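Local coordinates for nitroalkane oxidase (Podospora anserina, PDB 3MKH), which oxidises primary and secondary nitroalkanes to aldehydes or ketones with an FAD cofactor, consuming oxygen and releasing nitrite and hydrogen peroxide, at residues 84-87 / 88-92; 291-294 / 295-299; 305-308 / 309-312. All blocks are in the same frame, centred on the assembly; numbering follows the deposited sequence.

The three contacts illustrate how helix ends are finished in different surroundings. Contact 1, its centre about 13 Å from that of the chain, is nearest the middle; it joins helix 75-88 to helix 90-109 in the N-terminal part of the acyl-CoA dehydrogenase fold, and none of its touching residues is exposed. Contacts 2 and 3, centred about 31 and 38 Å from the chain's centre, finish helix 262-298 and start helix 311-340; both combine buried faces with exposed residues and meet a second subunit. They touch through Leu293 and Phe295 packing on Leu308 and Leu307. Buried carboxylates and a proline-tyrosine CH-pi contact mark contact 1, an outer lysine-glutamate pair contact 2, and a cofactor-facing arginine contact 3.

Contact 1 of 3, residues 84-87 / 88-92; sequences ECYS and VEPSA
A chi1 of -105°, well away from any staggered value, turns one face of the Tyr86 ring to Pro90, one turn further along the chain. Pro90 CB sits over that face at 3.8 Å from the centroid of the Tyr86 ring, only 16° off the ring normal, a CH-pi contact. Its position is displaced toward the rim, and the shortest approach between the two side chains is 3.6 Å, from Pro90 CB to Tyr86 CE2. The neighbouring ring carbon, Pro90 CG, rests on the Tyr86 carbonyl.

This is a helix-to-helix junction: helix 75-88 ends and helix 90-109 begins almost at once, with Glu89 as N-cap. Cys85 O accepts two N-H groups, from Val88 N at 3.0 Å and from Glu89 N at 2.8 Å, and so closes the end of the first helix. Ser87 folds its hydroxyl back into the last turn, where Ser87 OG donates to Glu84 O at 2.8 Å. Glu84, its CG anti to the backbone N (chi1 177°), brings OE2 to 3.7 Å from Val88 CG2, while OE1 forms a salt bridge with Arg286 of helix 262-298.

On the far side of the break Ala92 N donates to Glu89 OE2 at 2.9 Å, meeting the anti side of the carboxylate somewhat out of its plane; Tyr33 OH is a second partner of that oxygen. Tyr86 OH is hydrogen-bonded to His235, and the tyrosine side chain lies about 7 Å from a bound FAD. The start of a helix and the Tyr33 hydroxyl would both tend to favour a charged Glu89 carboxylate, so the cap can be held as a buried anion while the CH-pi contact and the bond to His235 together restrain the tyrosine ring.

Contact 2 of 3, residues 291-294 / 295-299; sequences AALK and FAKED
At the edge of the Phe295 ring, near its plane, lies the carbonyl oxygen of Ala292, and Phe295 CB comes within 3.5 Å of that same Ala292 O. Among the other neighbours of this side chain are Val374 of helix 345-374, Leu307, Arg301 and Arg383, and it lies about 6 Å from a bound FAD.

The setting is the last two turns of the long alpha-helix 262-298, in the C-terminal part of the acyl-CoA dehydrogenase fold. Regular i to i+4 bonds run along it, such as Ala296 N to Ala292 O at 2.8 Å and Lys297 N to Leu293 O at 2.9 Å. The next bond, Glu298 N to Lys294 O, is weak at 3.2 Å, and the helix gives out at Asp299, whose carboxylate forms a salt bridge with Arg301.

Lys294 and Glu298, one turn apart, pair off on the exposed surface. Glu298 has its CG wedged between the backbone N and the carbonyl carbon (chi1 84°) and is extended from there, which turns its carboxylate back along the helix and sets Glu298 CG at 3.4 Å from Lys294 O. The Lys294 chain runs out straight and bends only at its last torsion. The two cross at an angle and form a long salt bridge, Lys294 NZ to Glu298 OE1 at 3.6 Å. Leu293 and Lys297 instead lie side by side at the subunit interface, pointing the same way, with the buried Leu293 also packing on Tyr419 of the second subunit. Their meeting point is Leu293 CD1 on Lys297 CE at 3.7 Å, beyond which Lys297 NZ is hydrogen-bonded to Met414 O of the second subunit.

Contact 3 of 3, residues 305-308 / 309-312; sequences VPLL and ERQA. With FAD (flavin-adenine dinucleotide), chain H.
The packing contacts centre on the Arg310 guanidinium, covered on both faces. Val305 CG2 presses over the middle of one face, 3.4 Å from Arg310 CZ, while the opposite face is met nearer its rim by the adenine amino nitrogen N6A of FAD. A bend at chi2 (-67°) folds the arginine along the adenine, with Arg310 CD 3.4 Å from FAD C6A. Leu307 CD1 reaches the ribose at 3.5 Å from FAD C1B, and Ala312 CB packs near adenine C2A.

Among the polar links, a water in the guanidinium plane accepts from Arg310 NE at 2.8 Å and donates to Val305 O, also at 2.8 Å. The backbone winds in a short 3-10 turn before helix 311-340: Glu309 N bonds to Pro306 O at 2.9 Å and Arg310 N to Leu307 O at 3.2 Å. Glu309 lays its carboxylate against Val305 and Pro306, with OE2 3.3 Å from Pro306 CD.

Arg310 NH2 forms a salt bridge with Glu145 of the third subunit, which also supplies hydrogen bonds to this FAD. The arginine's rotation is thus fixed by packing, water and carboxylate together, consistent with an FAD site completed by a neighbouring subunit.

Contact 1 of 3, residues 84-87 / 88-92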
ATOM      1  N   GLU A  84     -24.765  -6.614   9.342  1.00 20.59           N
ATOM      2  CA  GLU A  84     -25.158  -6.375  10.713  1.00 22.04           C
ATOM      3  C   GLU A  84     -24.660  -7.501  11.641  1.00 23.55           C
ATOM      4  O   GLU A  84     -24.094  -7.232  12.702  1.00 22.27           O
ATOM      5  CB  GLU A  84     -26.685  -6.210  10.812  1.00 21.69           C
ATOM      6  CG  GLU A  84     -27.196  -6.033  12.254  1.00 24.01           C
ATOM      7  CD  GLU A  84     -26.611  -4.801  12.957  1.00 23.31           C
ATOM      8  OE1 GLU A  84     -26.181  -3.835  12.279  1.00 23.96           O
ATOM      9  OE2 GLU A  84     -26.593  -4.801  14.198  1.00 26.56           O
ATOM     10  N   CYS A  85     -24.868  -8.756  11.247  1.00 20.95           N
ATOM     11  CA  CYS A  85     -24.461  -9.874  12.104  1.00 24.80           C
ATOM     12  C   CYS A  85     -22.961  -9.892  12.350  1.00 23.44           C
ATOM     13  O   CYS A  85     -22.517 -10.085  13.488  1.00 24.49           O
ATOM     14  CB  CYS A  85     -24.924 -11.218  11.538  1.00 21.48           C
ATOM     15  SG  CYS A  85     -26.697 -11.413  11.602  1.00 24.85           S
ATOM     16  N   TYR A  86     -22.182  -9.671  11.298  1.00 21.14           N
ATOM     17  CA  TYR A  86     -20.736  -9.632  11.433  1.00 22.20           C
ATOM     18  C   TYR A  86     -20.210  -8.440  12.224  1.00 26.24           C
ATOM     19  O   TYR A  86     -19.133  -8.514  12.823  1.00 25.30           O
ATOM     20  CB  TYR A  86     -20.026  -9.748  10.072  1.00 24.13           C
ATOM     21  CG  TYR A  86     -19.419 -11.110   9.889  1.00 22.71           C
ATOM     22  CD1 TYR A  86     -20.230 -12.240   9.888  1.00 23.49           C
ATOM     23  CD2 TYR A  86     -18.048 -11.281   9.773  1.00 22.02           C
ATOM     24  CE1 TYR A  86     -19.704 -13.499   9.752  1.00 22.90           C
ATOM     25  CE2 TYR A  86     -17.499 -12.565   9.642  1.00 19.25           C
ATOM     26  CZ  TYR A  86     -18.346 -13.659   9.630  1.00 21.89           C
ATOM     27  OH  TYR A  86     -17.858 -14.935   9.492  1.00 25.05           O
ATOM     28  N   SER A  87     -20.961  -7.348  12.247  1.00 20.97           N
ATOM     29  CA  SER A  87     -20.533  -6.209  13.033  1.00 21.06           C
ATOM     30  C   SER A  87     -20.711  -6.516  14.518  1.00 22.86           C
ATOM     31  O   SER A  87     -20.188  -5.805  15.368  1.00 22.52           O
ATOM     32  CB  SER A  87     -21.324  -4.947  12.655  1.00 24.28           C
ATOM     33  OG  SER A  87     -22.622  -4.951  13.243  1.00 24.44           O
ATOM     34  N   VAL A  88     -21.452  -7.575  14.822  1.00 23.07           N
ATOM     35  CA  VAL A  88     -21.804  -7.880  16.207  1.00 25.64           C
ATOM     36  C   VAL A  88     -21.159  -9.154  16.750  1.00 22.22           C
ATOM     37  O   VAL A  88     -20.536  -9.128  17.798  1.00 24.22           O
ATOM     38  CB  VAL A  88     -23.339  -7.979  16.404  1.00 24.10           C
ATOM     39  CG1 VAL A  88     -23.665  -8.500  17.801  1.00 23.86           C
ATOM     40  CG2 VAL A  88     -24.003  -6.618  16.170  1.00 27.02           C
ATOM     41  N   GLU A  89     -21.320 -10.271  16.050  1.00 24.74           N
ATOM     42  CA  GLU A  89     -20.763 -11.543  16.528  1.00 23.83           C
ATOM     43  C   GLU A  89     -20.505 -12.460  15.342  1.00 20.49           C
ATOM     44  O   GLU A  89     -21.379 -13.234  14.927  1.00 23.63           O
ATOM     45  CB  GLU A  89     -21.677 -12.188  17.597  1.00 21.58           C
ATOM     46  CG  GLU A  89     -21.477 -13.697  17.850  1.00 22.68           C
ATOM     47  CD  GLU A  89     -20.052 -14.068  18.181  1.00 23.00           C
ATOM     48  OE1 GLU A  89     -19.279 -13.186  18.619  1.00 26.10           O
ATOM     49  OE2 GLU A  89     -19.696 -15.251  18.000  1.00 23.35           O
ATOM     50  N   PRO A  90     -19.302 -12.352  14.762  1.00 21.25           N
ATOM     51  CA  PRO A  90     -18.973 -13.114  13.546  1.00 19.83           C
ATOM     52  C   PRO A  90     -19.043 -14.634  13.713  1.00 20.36           C
ATOM     53  O   PRO A  90     -19.502 -15.305  12.798  1.00 20.53           O
ATOM     54  CB  PRO A  90     -17.528 -12.705  13.254  1.00 18.00           C
ATOM     55  CG  PRO A  90     -17.382 -11.330  13.880  1.00 23.24           C
ATOM     56  CD  PRO A  90     -18.282 -11.337  15.094  1.00 22.26           C
ATOM     57  N   SER A  91     -18.567 -15.173  14.833  1.00 18.75           N
ATOM     58  CA  SER A  91     -18.419 -16.624  14.943  1.00 18.91           C
ATOM     59  C   SER A  91     -19.766 -17.360  14.935  1.00 18.76           C
ATOM     60  O   SER A  91     -19.983 -18.268  14.124  1.00 16.83           O
ATOM     61  CB  SER A  91     -17.583 -17.005  16.175  1.00 19.94           C
ATOM     62  OG  SER A  91     -17.397 -18.411  16.232  1.00 20.92           O
ATOM     63  N   ALA A  92     -20.673 -16.965  15.823  1.00 18.46           N
ATOM     64  CA  ALA A  92     -21.984 -17.601  15.870  1.00 19.97           C
ATOM     65  C   ALA A  92     -22.748 -17.318  14.579  1.00 20.92           C
ATOM     66  O   ALA A  92     -23.521 -18.155  14.110  1.00 19.23           O
ATOM     67  CB  ALA A  92     -22.778 -17.130  17.081  1.00 19.88           C
TER

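Contact 2 of 3, residues 291-294 / 295-299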
ATOM      1  N   ALA A 291     -15.733   0.920  17.166  1.00 22.93           N
ATOM      2  CA  ALA A 291     -15.003   0.709  18.417  1.00 22.04           C
ATOM      3  C   ALA A 291     -13.876   1.738  18.612  1.00 24.00           C
ATOM      4  O   ALA A 291     -13.646   2.218  19.722  1.00 25.06           O
ATOM      5  CB  ALA A 291     -14.463  -0.718  18.486  1.00 20.41           C
ATOM      6  N   ALA A 292     -13.187   2.083  17.535  1.00 22.96           N
ATOM      7  CA  ALA A 292     -12.130   3.103  17.596  1.00 23.39           C
ATOM      8  C   ALA A 292     -12.695   4.504  17.855  1.00 25.36           C
ATOM      9  O   ALA A 292     -12.132   5.281  18.641  1.00 25.64           O
ATOM     10  CB  ALA A 292     -11.289   3.090  16.311  1.00 23.29           C
ATOM     11  N   LEU A 293     -13.804   4.823  17.196  1.00 23.04           N
ATOM     12  CA  LEU A 293     -14.468   6.111  17.389  1.00 24.32           C
ATOM     13  C   LEU A 293     -14.965   6.225  18.824  1.00 27.60           C
ATOM     14  O   LEU A 293     -14.834   7.268  19.455  1.00 31.66           O
ATOM     15  CB  LEU A 293     -15.634   6.281  16.403  1.00 26.15           C
ATOM     16  CG  LEU A 293     -16.299   7.659  16.332  1.00 30.35           C
ATOM     17  CD1 LEU A 293     -15.330   8.691  15.792  1.00 32.51           C
ATOM     18  CD2 LEU A 293     -17.533   7.595  15.437  1.00 28.60           C
ATOM     19  N   LYS A 294     -15.519   5.138  19.347  1.00 27.60           N
ATOM     20  CA  LYS A 294     -15.971   5.099  20.733  1.00 27.21           C
ATOM     21  C   LYS A 294     -14.810   5.363  21.700  1.00 36.49           C
ATOM     22  O   LYS A 294     -14.922   6.162  22.629  1.00 34.57           O
ATOM     23  CB  LYS A 294     -16.603   3.742  21.037  1.00 30.13           C
ATOM     24  CG  LYS A 294     -17.231   3.624  22.428  1.00 38.58           C
ATOM     25  CD  LYS A 294     -18.091   2.355  22.507  1.00 46.91           C
ATOM     26  CE  LYS A 294     -19.074   2.387  23.678  1.00 54.13           C
ATOM     27  NZ  LYS A 294     -18.383   2.379  24.994  1.00 56.94           N
ATOM     28  N   PHE A 295     -13.700   4.670  21.478  1.00 31.16           N
ATOM     29  CA  PHE A 295     -12.494   4.854  22.272  1.00 34.06           C
ATOM     30  C   PHE A 295     -12.025   6.311  22.189  1.00 31.52           C
ATOM     31  O   PHE A 295     -11.723   6.931  23.201  1.00 36.95           O
ATOM     32  CB  PHE A 295     -11.422   3.870  21.784  1.00 28.54           C
ATOM     33  CG  PHE A 295     -10.083   4.015  22.453  1.00 26.49           C
ATOM     34  CD1 PHE A 295      -9.106   4.833  21.904  1.00 28.95           C
ATOM     35  CD2 PHE A 295      -9.787   3.301  23.593  1.00 31.69           C
ATOM     36  CE1 PHE A 295      -7.861   4.958  22.499  1.00 28.87           C
ATOM     37  CE2 PHE A 295      -8.551   3.414  24.194  1.00 32.30           C
ATOM     38  CZ  PHE A 295      -7.583   4.241  23.642  1.00 33.20           C
ATOM     39  N   ALA A 296     -12.004   6.872  20.988  1.00 33.23           N
ATOM     40  CA  ALA A 296     -11.552   8.250  20.809  1.00 33.86           C
ATOM     41  C   ALA A 296     -12.457   9.270  21.495  1.00 43.56           C
ATOM     42  O   ALA A 296     -11.978  10.258  22.070  1.00 41.35           O
ATOM     43  CB  ALA A 296     -11.428   8.583  19.340  1.00 35.59           C
ATOM     44  N   LYS A 297     -13.765   9.053  21.414  1.00 36.20           N
ATOM     45  CA  LYS A 297     -14.697  10.036  21.964  1.00 42.33           C
ATOM     46  C   LYS A 297     -14.741  10.003  23.493  1.00 46.68           C
ATOM     47  O   LYS A 297     -15.208  10.950  24.125  1.00 50.90           O
ATOM     48  CB  LYS A 297     -16.089   9.905  21.329  1.00 38.11           C
ATOM     49  CG  LYS A 297     -16.115  10.369  19.848  1.00 41.78           C
ATOM     50  CD  LYS A 297     -17.530  10.437  19.245  1.00 41.99           C
ATOM     51  CE  LYS A 297     -17.513  10.953  17.786  1.00 43.19           C
ATOM     52  NZ  LYS A 297     -18.021  12.366  17.584  1.00 33.44           N
ATOM     53  N   GLU A 298     -14.217   8.940  24.095  1.00 45.17           N
ATOM     54  CA  GLU A 298     -14.230   8.843  25.550  1.00 41.42           C
ATOM     55  C   GLU A 298     -12.829   8.819  26.183  1.00 47.28           C
ATOM     56  O   GLU A 298     -12.704   8.793  27.405  1.00 51.57           O
ATOM     57  CB  GLU A 298     -15.020   7.617  25.994  1.00 46.29           C
ATOM     58  CG  GLU A 298     -14.213   6.333  25.994  1.00 49.22           C
ATOM     59  CD  GLU A 298     -15.044   5.105  26.368  1.00 59.26           C
ATOM     60  OE1 GLU A 298     -16.262   5.069  26.063  1.00 53.62           O
ATOM     61  OE2 GLU A 298     -14.467   4.167  26.963  1.00 63.68           O
ATOM     62  N   ASP A 299     -11.781   8.837  25.357  1.00 45.83           N
ATOM     63  CA  ASP A 299     -10.403   8.730  25.860  1.00 44.49           C
ATOM     64  C   ASP A 299      -9.417   9.604  25.065  1.00 47.16           C
ATOM     65  O   ASP A 299      -9.020   9.254  23.947  1.00 40.91           O
ATOM     66  CB  ASP A 299      -9.953   7.253  25.849  1.00 42.46           C
ATOM     67  CG  ASP A 299      -8.669   7.009  26.640  1.00 44.29           C
ATOM     68  OD1 ASP A 299      -7.764   7.873  26.614  1.00 44.73           O
ATOM     69  OD2 ASP A 299      -8.561   5.937  27.278  1.00 44.81           O
TER

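Contact 3 of 3, residues 305-308 / 309-312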
ATOM      1  N   VAL A 305      -6.058  18.048  24.243  1.00 49.61           N
ATOM      2  CA  VAL A 305      -7.211  18.095  23.347  1.00 53.98           C
ATOM      3  C   VAL A 305      -7.823  16.700  23.220  1.00 51.91           C
ATOM      4  O   VAL A 305      -7.211  15.710  23.634  1.00 48.66           O
ATOM      5  CB  VAL A 305      -6.821  18.619  21.942  1.00 53.98           C
ATOM      6  CG1 VAL A 305      -6.377  20.082  22.009  1.00 55.16           C
ATOM      7  CG2 VAL A 305      -5.733  17.749  21.332  1.00 52.50           C
ATOM      8  N   PRO A 306      -9.045  16.618  22.672  1.00 54.02           N
ATOM      9  CA  PRO A 306      -9.669  15.316  22.398  1.00 50.61           C
ATOM     10  C   PRO A 306      -8.804  14.478  21.461  1.00 40.34           C
ATOM     11  O   PRO A 306      -8.061  15.039  20.648  1.00 45.57           O
ATOM     12  CB  PRO A 306     -10.975  15.697  21.694  1.00 51.06           C
ATOM     13  CG  PRO A 306     -11.273  17.080  22.176  1.00 55.77           C
ATOM     14  CD  PRO A 306      -9.947  17.743  22.364  1.00 53.88           C
ATOM     15  N   LEU A 307      -8.892  13.157  21.567  1.00 42.17           N
ATOM     16  CA  LEU A 307      -8.083  12.289  20.723  1.00 40.93           C
ATOM     17  C   LEU A 307      -8.361  12.551  19.235  1.00 37.64           C
ATOM     18  O   LEU A 307      -7.453  12.495  18.409  1.00 37.08           O
ATOM     19  CB  LEU A 307      -8.261  10.808  21.098  1.00 39.09           C
ATOM     20  CG  LEU A 307      -7.286   9.822  20.430  1.00 37.42           C
ATOM     21  CD1 LEU A 307      -5.839  10.193  20.743  1.00 34.36           C
ATOM     22  CD2 LEU A 307      -7.563   8.378  20.831  1.00 33.40           C
ATOM     23  N   LEU A 308      -9.602  12.880  18.889  1.00 40.93           N
ATOM     24  CA  LEU A 308      -9.922  13.167  17.489  1.00 37.86           C
ATOM     25  C   LEU A 308      -9.266  14.446  16.957  1.00 44.80           C
ATOM     26  O   LEU A 308      -9.243  14.677  15.745  1.00 40.27           O
ATOM     27  CB  LEU A 308     -11.436  13.179  17.238  1.00 42.99           C
ATOM     28  CG  LEU A 308     -12.072  11.846  16.821  1.00 41.43           C
ATOM     29  CD1 LEU A 308     -13.581  11.982  16.711  1.00 39.10           C
ATOM     30  CD2 LEU A 308     -11.471  11.325  15.513  1.00 33.99           C
ATOM     31  N   GLU A 309      -8.702  15.265  17.841  1.00 40.76           N
ATOM     32  CA  GLU A 309      -8.030  16.467  17.360  1.00 41.66           C
ATOM     33  C   GLU A 309      -6.605  16.241  16.874  1.00 44.17           C
ATOM     34  O   GLU A 309      -6.007  17.129  16.262  1.00 45.09           O
ATOM     35  CB  GLU A 309      -8.123  17.615  18.365  1.00 49.72           C
ATOM     36  CG  GLU A 309      -9.421  18.403  18.210  1.00 55.11           C
ATOM     37  CD  GLU A 309      -9.518  19.585  19.151  1.00 62.78           C
ATOM     38  OE1 GLU A 309      -8.555  20.387  19.208  1.00 61.11           O
ATOM     39  OE2 GLU A 309     -10.565  19.708  19.827  1.00 62.96           O
ATOM     40  N   ARG A 310      -6.076  15.045  17.115  1.00 41.91           N
ATOM     41  CA  ARG A 310      -4.790  14.667  16.546  1.00 41.60           C
ATOM     42  C   ARG A 310      -4.970  14.311  15.081  1.00 39.68           C
ATOM     43  O   ARG A 310      -5.629  13.319  14.762  1.00 40.57           O
ATOM     44  CB  ARG A 310      -4.216  13.460  17.296  1.00 39.35           C
ATOM     45  CG  ARG A 310      -4.335  13.559  18.804  1.00 43.46           C
ATOM     46  CD  ARG A 310      -3.449  14.671  19.331  1.00 43.28           C
ATOM     47  NE  ARG A 310      -3.581  14.867  20.773  1.00 47.51           N
ATOM     48  CZ  ARG A 310      -2.958  15.832  21.447  1.00 48.59           C
ATOM     49  NH1 ARG A 310      -2.167  16.690  20.802  1.00 45.62           N
ATOM     50  NH2 ARG A 310      -3.130  15.945  22.758  1.00 46.96           N
ATOM     51  N   GLN A 311      -4.383  15.102  14.185  1.00 40.38           N
ATOM     52  CA  GLN A 311      -4.452  14.803  12.760  1.00 39.73           C
ATOM     53  C   GLN A 311      -4.107  13.339  12.467  1.00 43.07           C
ATOM     54  O   GLN A 311      -4.681  12.733  11.556  1.00 32.76           O
ATOM     55  CB  GLN A 311      -3.529  15.718  11.941  1.00 44.91           C
ATOM     56  CG  GLN A 311      -4.053  17.137  11.732  1.00 50.67           C
ATOM     57  CD  GLN A 311      -3.310  17.902  10.639  1.00 52.70           C
ATOM     58  OE1 GLN A 311      -3.745  18.979  10.222  1.00 55.71           O
ATOM     59  NE2 GLN A 311      -2.194  17.346  10.164  1.00 48.30           N
ATOM     60  N   ALA A 312      -3.160  12.787  13.228  1.00 37.27           N
ATOM     61  CA  ALA A 312      -2.670  11.433  12.977  1.00 40.70           C
ATOM     62  C   ALA A 312      -3.772  10.405  13.210  1.00 31.89           C
ATOM     63  O   ALA A 312      -4.026   9.559  12.359  1.00 31.15           O
ATOM     64  CB  ALA A 312      -1.469  11.122  13.855  1.00 37.79           C
TER
HETATM   65  PA  FAD H 500      -0.827   6.212  24.029  0.73 33.47           P
HETATM   66  O1A FAD H 500      -0.715   7.383  24.895  0.73 32.27           O
HETATM   67  O2A FAD H 500      -1.472   5.007  24.559  0.73 32.68           O
HETATM   68  O5B FAD H 500      -1.554   6.674  22.649  0.73 37.17           O
HETATM   69  C5B FAD H 500      -2.365   5.757  21.896  0.73 31.80           C
HETATM   70  C4B FAD H 500      -2.787   6.295  20.511  0.73 27.71           C
HETATM   71  O4B FAD H 500      -3.395   7.596  20.666  0.73 38.17           O
HETATM   72  C3B FAD H 500      -1.583   6.502  19.595  0.73 35.02           C
HETATM   73  O3B FAD H 500      -1.342   5.321  18.827  0.73 30.25           O
HETATM   74  C2B FAD H 500      -2.029   7.647  18.685  0.73 33.39           C
HETATM   75  O2B FAD H 500      -2.744   7.145  17.562  0.73 30.05           O
HETATM   76  C1B FAD H 500      -2.987   8.461  19.556  0.73 36.62           C
HETATM   77  N9A FAD H 500      -2.319   9.709  20.046  0.73 42.14           N
HETATM   78  C8A FAD H 500      -2.185  10.076  21.317  0.73 37.12           C
HETATM   79  N7A FAD H 500      -1.546  11.241  21.379  0.73 40.39           N
HETATM   80  C5A FAD H 500      -1.273  11.630  20.141  0.73 40.85           C
HETATM   81  C6A FAD H 500      -0.637  12.743  19.596  0.73 44.45           C
HETATM   82  N6A FAD H 500      -0.139  13.712  20.366  0.73 34.79           N
HETATM   83  N1A FAD H 500      -0.528  12.827  18.267  0.73 41.31           N
HETATM   84  C2A FAD H 500      -1.015  11.878  17.487  0.73 43.59           C
HETATM   85  N3A FAD H 500      -1.624  10.809  17.974  0.73 40.68           N
HETATM   86  C4A FAD H 500      -1.766  10.656  19.294  0.73 41.69           C
HETATM   87  N1  FAD H 500       5.901   0.480  28.712  0.73 29.77           N
HETATM   88  C2  FAD H 500       6.923   0.758  29.614  0.73 26.65           C
HETATM   89  O2  FAD H 500       6.885   1.794  30.263  0.73 31.27           O
HETATM   90  N3  FAD H 500       7.980  -0.140  29.777  0.73 27.63           N
HETATM   91  C4  FAD H 500       8.013  -1.320  29.038  0.73 29.71           C
HETATM   92  O4  FAD H 500       8.942  -2.110  29.186  0.73 29.50           O
HETATM   93  C4X FAD H 500       6.992  -1.595  28.138  0.73 30.48           C
HETATM   94  N5  FAD H 500       7.008  -2.773  27.387  0.73 32.65           N
HETATM   95  C5X FAD H 500       5.826  -3.202  26.783  0.73 29.19           C
HETATM   96  C6  FAD H 500       5.705  -4.513  26.344  0.73 29.37           C
HETATM   97  C7  FAD H 500       4.530  -4.939  25.744  0.73 29.30           C
HETATM   98  C7M FAD H 500       4.392  -6.379  25.260  0.73 27.61           C
HETATM   99  C8  FAD H 500       3.480  -4.050  25.581  0.73 31.23           C
HETATM  100  C8M FAD H 500       2.182  -4.514  24.923  0.73 30.59           C
HETATM  101  C9  FAD H 500       3.602  -2.737  26.021  0.73 29.13           C
HETATM  102  C9A FAD H 500       4.778  -2.310  26.621  0.73 28.00           C
HETATM  103  N10 FAD H 500       4.919  -0.992  27.072  0.73 32.51           N
HETATM  104  C10 FAD H 500       5.940  -0.700  27.976  0.73 30.76           C
HETATM  105  C1' FAD H 500       4.007   0.081  26.610  0.73 30.14           C
HETATM  106  C2' FAD H 500       4.408   0.571  25.218  0.73 33.73           C
HETATM  107  O2' FAD H 500       5.739   1.076  25.258  0.73 37.97           O
HETATM  108  C3' FAD H 500       3.443   1.634  24.654  0.73 33.54           C
HETATM  109  O3' FAD H 500       3.899   2.042  23.367  0.73 32.15           O
HETATM  110  C4' FAD H 500       3.310   2.877  25.537  0.73 31.19           C
HETATM  111  O4' FAD H 500       2.407   2.620  26.599  0.73 28.89           O
HETATM  112  C5' FAD H 500       2.755   4.038  24.714  0.73 35.64           C
HETATM  113  O5' FAD H 500       1.580   3.637  24.003  0.73 35.68           O
HETATM  114  P   FAD H 500       1.023   4.503  22.782  0.73 36.70           P
HETATM  115  O1P FAD H 500       2.139   4.769  21.854  0.73 32.54           O
HETATM  116  O2P FAD H 500      -0.201   3.864  22.285  0.73 28.61           O
HETATM  117  O3P FAD H 500       0.638   5.864  23.525  0.73 29.73           O
HETATM  118  O   HOH W   1      -5.324  13.875  22.714  1.00 46.47           O